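Local coordinates for protein alkylhydroperoxidase AhpD core (Rhodospirillum rubrum, PDB 2OUW) that probably reduces peroxides, as an AhpD-like oxidoreductase of the carboxymuconolactone decarboxylase family, at residues Pro68-Ser79 against His91-Met100. Sequence-based numbering, arbitrary orientation.
Sequences PLTREMIYLAVS and HTAAARAKGM
Glu72 reaches from helix 68-81 to two partners on the antiparallel helix 85-97 and its end, one for each carboxylate oxygen. His91 ND1 donates to Glu72 OE1 at 2.7 Å, a nearly straight bond that lies in the imidazole plane and uses the syn lone pair. Carboxylate and ring are almost coplanar, 18° apart. Glu72 OE2 takes Lys98 NZ at 2.8 Å from the anti side, in a salt bridge, and a water links the same ammonium to Pro68 O. The glutamate chain folds at chi2 (-54°), which brings its carboxyl group over the methyl of Ala94, with Glu72 CD 3.5 Å from Ala94 CB.

The His91 ring enters as a knob among Glu72, Tyr75, Leu76 and Ser79. One face lies on the Tyr75 ring in an offset stack, centroids 4.0 Å apart, His91 CE1 and NE2 over the CD1-CE1 side of the phenol. Tyr75 OH bonds to Thr118 of a second subunit, so this stack adjoins a subunit interface. Further along, Leu76 CD1 packs against Thr92 OG1, whose hydroxyl is bonded to Ala88 O.

Toward the other end, with CG anti to the amide nitrogen (chi1 176°), Leu69 sends its branched end toward the helix terminus, where CD1 meets Ala95 O (3.4 Å) and Met100 CB (3.8 Å). Here a Schellman motif with Gly99 at positive phi closes the helix.

Replacing Glu72 by alanine is likely to leave His91 ND1 and the Lys98 ammonium without the carboxylate that both bind and the imidazole freer to turn. The ND1 bond and the Tyr75 stack restrain the ring's rotation; NE2 bonds to an unidentified molecule that may only mark a pocket. With the Cys84-Cys87 disulfide at the helix start, Glu72 and His91 resemble AhpD's glutamate-CXXC-histidine set, consistent with a similar redox site.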
ATOM      1  N   PRO B  68     -11.951   0.715 -24.773  1.00 45.48           N
ATOM      2  CA  PRO B  68     -11.726  -0.457 -23.953  1.00 45.54           C
ATOM      3  C   PRO B  68     -10.284  -0.733 -23.601  1.00 44.52           C
ATOM      4  O   PRO B  68     -10.023  -1.210 -22.513  1.00 43.61           O
ATOM      5  CB  PRO B  68     -12.302  -1.592 -24.814  1.00 46.35           C
ATOM      6  CG  PRO B  68     -13.363  -0.945 -25.565  1.00 46.84           C
ATOM      7  CD  PRO B  68     -12.745   0.365 -25.967  1.00 47.50           C
ATOM      8  N   LEU B  69      -9.360  -0.464 -24.522  1.00 44.61           N
ATOM      9  CA  LEU B  69      -7.945  -0.712 -24.258  1.00 44.18           C
ATOM     10  C   LEU B  69      -7.445   0.254 -23.201  1.00 41.41           C
ATOM     11  O   LEU B  69      -6.729  -0.125 -22.296  1.00 43.05           O
ATOM     12  CB  LEU B  69      -7.102  -0.580 -25.540  1.00 43.94           C
ATOM     13  CG  LEU B  69      -5.586  -0.725 -25.347  1.00 44.81           C
ATOM     14  CD1 LEU B  69      -5.249  -2.025 -24.612  1.00 43.13           C
ATOM     15  CD2 LEU B  69      -4.858  -0.664 -26.659  1.00 45.16           C
ATOM     16  N   THR B  70      -7.821   1.518 -23.324  1.00 40.67           N
ATOM     17  CA  THR B  70      -7.436   2.507 -22.335  1.00 39.17           C
ATOM     18  C   THR B  70      -7.917   2.088 -20.939  1.00 38.49           C
ATOM     19  O   THR B  70      -7.156   2.124 -19.980  1.00 40.42           O
ATOM     20  CB  THR B  70      -7.972   3.896 -22.749  1.00 39.32           C
ATOM     21  OG1 THR B  70      -7.464   4.214 -24.061  1.00 41.57           O
ATOM     22  CG2 THR B  70      -7.548   4.972 -21.773  1.00 39.48           C
ATOM     23  N   ARG B  71      -9.160   1.637 -20.845  1.00 37.51           N
ATOM     24  CA  ARG B  71      -9.712   1.135 -19.571  1.00 39.00           C
ATOM     25  C   ARG B  71      -8.917   0.005 -18.972  1.00 40.35           C
ATOM     26  O   ARG B  71      -8.705  -0.026 -17.770  1.00 41.23           O
ATOM     27  CB  ARG B  71     -11.137   0.651 -19.751  1.00 38.41           C
ATOM     28  CG  ARG B  71     -12.089   1.707 -20.255  1.00 37.90           C
ATOM     29  CD  ARG B  71     -13.426   1.065 -20.552  1.00 42.65           C
ATOM     30  NE  ARG B  71     -14.291   2.010 -21.235  1.00 51.01           N
ATOM     31  CZ  ARG B  71     -15.492   1.699 -21.703  1.00 51.13           C
ATOM     32  NH1 ARG B  71     -15.961   0.473 -21.553  1.00 56.19           N
ATOM     33  NH2 ARG B  71     -16.229   2.616 -22.299  1.00 57.16           N
ATOM     34  N   GLU B  72      -8.480  -0.940 -19.807  1.00 40.53           N
ATOM     35  CA  GLU B  72      -7.659  -2.043 -19.314  1.00 40.12           C
ATOM     36  C   GLU B  72      -6.274  -1.585 -18.866  1.00 40.69           C
ATOM     37  O   GLU B  72      -5.708  -2.140 -17.927  1.00 39.83           O
ATOM     38  CB  GLU B  72      -7.487  -3.148 -20.358  1.00 40.65           C
ATOM     39  CG  GLU B  72      -8.572  -4.197 -20.377  1.00 47.04           C
ATOM     40  CD  GLU B  72      -8.839  -4.885 -19.038  1.00 48.40           C
ATOM     41  OE1 GLU B  72      -7.927  -5.028 -18.191  1.00 49.04           O
ATOM     42  OE2 GLU B  72      -9.995  -5.298 -18.852  1.00 49.35           O
HETATM   43  N   MSE B  73      -5.714  -0.575 -19.522  1.00 42.18           N
HETATM   44  CA  MSE B  73      -4.368  -0.123 -19.138  1.00 41.78           C
HETATM   45  C   MSE B  73      -4.437   0.584 -17.790  1.00 42.12           C
HETATM   46  O   MSE B  73      -3.572   0.411 -16.945  1.00 41.90           O
HETATM   47  CB  MSE B  73      -3.786   0.779 -20.218  1.00 44.27           C
HETATM   48  CG  MSE B  73      -3.578   0.036 -21.526  1.00 42.53           C
HETATM   49 SE   MSE B  73      -2.730   1.087 -22.920  1.00 54.11          SE
HETATM   50  CE  MSE B  73      -3.237   2.900 -22.422  1.00 50.08           C
ATOM     51  N   ILE B  74      -5.494   1.354 -17.575  1.00 40.66           N
ATOM     52  CA  ILE B  74      -5.688   1.965 -16.285  1.00 41.10           C
ATOM     53  C   ILE B  74      -5.859   0.864 -15.222  1.00 40.69           C
ATOM     54  O   ILE B  74      -5.211   0.907 -14.163  1.00 39.43           O
ATOM     55  CB  ILE B  74      -6.893   2.886 -16.273  1.00 40.11           C
ATOM     56  CG1 ILE B  74      -6.625   4.139 -17.106  1.00 41.10           C
ATOM     57  CG2 ILE B  74      -7.215   3.312 -14.858  1.00 43.00           C
ATOM     58  CD1 ILE B  74      -7.893   4.921 -17.460  1.00 36.59           C
ATOM     59  N   TYR B  75      -6.692  -0.133 -15.514  1.00 41.84           N
ATOM     60  CA  TYR B  75      -6.924  -1.263 -14.586  1.00 41.14           C
ATOM     61  C   TYR B  75      -5.634  -1.984 -14.240  1.00 42.16           C
ATOM     62  O   TYR B  75      -5.408  -2.396 -13.095  1.00 42.17           O
ATOM     63  CB  TYR B  75      -7.918  -2.250 -15.189  1.00 41.31           C
ATOM     64  CG  TYR B  75      -8.915  -2.898 -14.231  1.00 39.89           C
ATOM     65  CD1 TYR B  75      -8.507  -3.804 -13.265  1.00 44.78           C
ATOM     66  CD2 TYR B  75     -10.273  -2.638 -14.334  1.00 39.30           C
ATOM     67  CE1 TYR B  75      -9.437  -4.432 -12.424  1.00 40.22           C
ATOM     68  CE2 TYR B  75     -11.196  -3.254 -13.501  1.00 39.85           C
ATOM     69  CZ  TYR B  75     -10.773  -4.152 -12.553  1.00 41.27           C
ATOM     70  OH  TYR B  75     -11.688  -4.775 -11.719  1.00 44.22           O
ATOM     71  N   LEU B  76      -4.780  -2.136 -15.241  1.00 43.48           N
ATOM     72  CA  LEU B  76      -3.502  -2.781 -15.050  1.00 41.28           C
ATOM     73  C   LEU B  76      -2.580  -1.962 -14.181  1.00 40.86           C
ATOM     74  O   LEU B  76      -1.912  -2.499 -13.295  1.00 41.80           O
ATOM     75  CB  LEU B  76      -2.863  -3.095 -16.401  1.00 42.81           C
ATOM     76  CG  LEU B  76      -1.401  -3.536 -16.415  1.00 42.43           C
ATOM     77  CD1 LEU B  76      -1.213  -4.821 -15.618  1.00 46.27           C
ATOM     78  CD2 LEU B  76      -0.950  -3.697 -17.838  1.00 46.23           C
ATOM     79  N   ALA B  77      -2.527  -0.648 -14.409  1.00 43.01           N
ATOM     80  CA  ALA B  77      -1.690   0.202 -13.567  1.00 43.05           C
ATOM     81  C   ALA B  77      -2.160   0.190 -12.108  1.00 44.05           C
ATOM     82  O   ALA B  77      -1.346   0.151 -11.188  1.00 42.31           O
ATOM     83  CB  ALA B  77      -1.663   1.609 -14.089  1.00 41.44           C
ATOM     84  N   VAL B  78      -3.484   0.235 -11.903  1.00 44.85           N
ATOM     85  CA  VAL B  78      -4.046   0.193 -10.554  1.00 42.00           C
ATOM     86  C   VAL B  78      -3.713  -1.119  -9.899  1.00 39.73           C
ATOM     87  O   VAL B  78      -3.265  -1.152  -8.755  1.00 40.94           O
ATOM     88  CB  VAL B  78      -5.561   0.473 -10.534  1.00 42.67           C
ATOM     89  CG1 VAL B  78      -6.111   0.397  -9.120  1.00 43.92           C
ATOM     90  CG2 VAL B  78      -5.799   1.865 -11.059  1.00 40.49           C
ATOM     91  N   SER B  79      -3.882  -2.222 -10.644  1.00 39.59           N
ATOM     92  CA  SER B  79      -3.624  -3.539 -10.094  1.00 39.31           C
ATOM     93  C   SER B  79      -2.186  -3.636  -9.598  1.00 40.58           C
ATOM     94  O   SER B  79      -1.905  -4.279  -8.581  1.00 41.11           O
ATOM     95  CB  SER B  79      -3.969  -4.601 -11.147  1.00 39.16           C
ATOM     96  OG  SER B  79      -5.363  -4.495 -11.495  1.00 36.60           O
ATOM     97  N   HIS B  91      -5.014  -8.708 -16.104  1.00 38.67           N
ATOM     98  CA  HIS B  91      -5.216  -7.469 -16.863  1.00 38.78           C
ATOM     99  C   HIS B  91      -4.154  -7.166 -17.902  1.00 37.52           C
ATOM    100  O   HIS B  91      -4.391  -6.362 -18.819  1.00 36.84           O
ATOM    101  CB  HIS B  91      -5.462  -6.307 -15.930  1.00 39.09           C
ATOM    102  CG  HIS B  91      -6.720  -6.477 -15.157  1.00 39.74           C
ATOM    103  ND1 HIS B  91      -7.946  -6.175 -15.699  1.00 40.28           N
ATOM    104  CD2 HIS B  91      -6.963  -7.027 -13.946  1.00 43.05           C
ATOM    105  CE1 HIS B  91      -8.892  -6.496 -14.834  1.00 46.63           C
ATOM    106  NE2 HIS B  91      -8.324  -6.987 -13.750  1.00 40.76           N
ATOM    107  N   THR B  92      -3.007  -7.834 -17.804  1.00 36.66           N
ATOM    108  CA  THR B  92      -2.027  -7.746 -18.896  1.00 37.29           C
ATOM    109  C   THR B  92      -2.559  -8.607 -20.073  1.00 39.51           C
ATOM    110  O   THR B  92      -2.465  -8.225 -21.244  1.00 38.74           O
ATOM    111  CB  THR B  92      -0.601  -8.161 -18.429  1.00 38.36           C
ATOM    112  OG1 THR B  92      -0.164  -7.290 -17.357  1.00 33.32           O
ATOM    113  CG2 THR B  92       0.350  -8.072 -19.551  1.00 35.61           C
ATOM    114  N   ALA B  93      -3.151  -9.753 -19.747  1.00 37.60           N
ATOM    115  CA  ALA B  93      -3.708 -10.612 -20.774  1.00 39.27           C
ATOM    116  C   ALA B  93      -4.882  -9.908 -21.450  1.00 41.04           C
ATOM    117  O   ALA B  93      -4.989  -9.921 -22.673  1.00 42.62           O
ATOM    118  CB  ALA B  93      -4.143 -11.942 -20.190  1.00 39.12           C
ATOM    119  N   ALA B  94      -5.736  -9.275 -20.652  1.00 42.02           N
ATOM    120  CA  ALA B  94      -6.887  -8.545 -21.157  1.00 41.11           C
ATOM    121  C   ALA B  94      -6.491  -7.343 -21.999  1.00 43.29           C
ATOM    122  O   ALA B  94      -7.123  -7.065 -23.010  1.00 44.26           O
ATOM    123  CB  ALA B  94      -7.761  -8.101 -19.997  1.00 41.05           C
ATOM    124  N   ALA B  95      -5.472  -6.602 -21.567  1.00 43.00           N
ATOM    125  CA  ALA B  95      -4.930  -5.490 -22.365  1.00 42.35           C
ATOM    126  C   ALA B  95      -4.423  -5.988 -23.723  1.00 42.66           C
ATOM    127  O   ALA B  95      -4.694  -5.363 -24.754  1.00 43.22           O
ATOM    128  CB  ALA B  95      -3.816  -4.763 -21.601  1.00 42.01           C
ATOM    129  N   ARG B  96      -3.701  -7.115 -23.723  1.00 39.29           N
ATOM    130  CA  ARG B  96      -3.184  -7.701 -24.968  1.00 40.95           C
ATOM    131  C   ARG B  96      -4.317  -8.098 -25.893  1.00 40.76           C
ATOM    132  O   ARG B  96      -4.253  -7.856 -27.094  1.00 37.68           O
ATOM    133  CB  ARG B  96      -2.305  -8.923 -24.691  1.00 40.05           C
ATOM    134  CG  ARG B  96      -0.948  -8.561 -24.133  1.00 43.31           C
ATOM    135  CD  ARG B  96       0.008  -9.717 -24.221  1.00 48.02           C
ATOM    136  NE  ARG B  96       1.307  -9.300 -23.707  1.00 57.13           N
ATOM    137  CZ  ARG B  96       1.924  -9.791 -22.627  1.00 53.76           C
ATOM    138  NH1 ARG B  96       1.409 -10.786 -21.915  1.00 53.26           N
ATOM    139  NH2 ARG B  96       3.104  -9.292 -22.285  1.00 50.06           N
ATOM    140  N   ALA B  97      -5.348  -8.710 -25.311  1.00 40.51           N
ATOM    141  CA  ALA B  97      -6.519  -9.111 -26.057  1.00 40.17           C
ATOM    142  C   ALA B  97      -7.201  -7.869 -26.625  1.00 40.98           C
ATOM    143  O   ALA B  97      -7.687  -7.900 -27.737  1.00 41.95           O
ATOM    144  CB  ALA B  97      -7.462  -9.917 -25.186  1.00 39.42           C
ATOM    145  N   LYS B  98      -7.188  -6.750 -25.916  1.00 40.00           N
ATOM    146  CA  LYS B  98      -7.783  -5.551 -26.488  1.00 40.22           C
ATOM    147  C   LYS B  98      -6.847  -4.744 -27.415  1.00 40.64           C
ATOM    148  O   LYS B  98      -7.132  -3.587 -27.736  1.00 45.43           O
ATOM    149  CB  LYS B  98      -8.468  -4.725 -25.376  1.00 42.74           C
ATOM    150  CG  LYS B  98      -9.750  -5.453 -24.822  1.00 45.64           C
ATOM    151  CD  LYS B  98     -10.211  -4.940 -23.438  1.00 55.97           C
ATOM    152  CE  LYS B  98     -10.977  -6.012 -22.574  1.00 58.84           C
ATOM    153  NZ  LYS B  98     -11.470  -5.500 -21.201  1.00 47.59           N
ATOM    154  N   GLY B  99      -5.755  -5.353 -27.876  1.00 37.15           N
ATOM    155  CA  GLY B  99      -4.865  -4.735 -28.868  1.00 37.48           C
ATOM    156  C   GLY B  99      -3.572  -4.081 -28.390  1.00 37.85           C
ATOM    157  O   GLY B  99      -2.839  -3.497 -29.192  1.00 35.52           O
HETATM  158  N   MSE B 100      -3.263  -4.170 -27.094  1.00 38.20           N
HETATM  159  CA  MSE B 100      -2.022  -3.572 -26.583  1.00 37.69           C
HETATM  160  C   MSE B 100      -0.816  -4.144 -27.315  1.00 37.40           C
HETATM  161  O   MSE B 100      -0.633  -5.362 -27.385  1.00 38.07           O
HETATM  162  CB  MSE B 100      -1.874  -3.797 -25.080  1.00 39.08           C
HETATM  163  CG  MSE B 100      -0.728  -2.986 -24.485  1.00 35.01           C
HETATM  164 SE   MSE B 100      -0.619  -3.121 -22.606  0.75 32.99          SE
HETATM  165  CE  MSE B 100      -0.228  -5.048 -22.671  1.00 28.42           C
TER
HETATM  166  O   HOH W   1     -12.071  -2.879 -21.365  1.00 39.25           O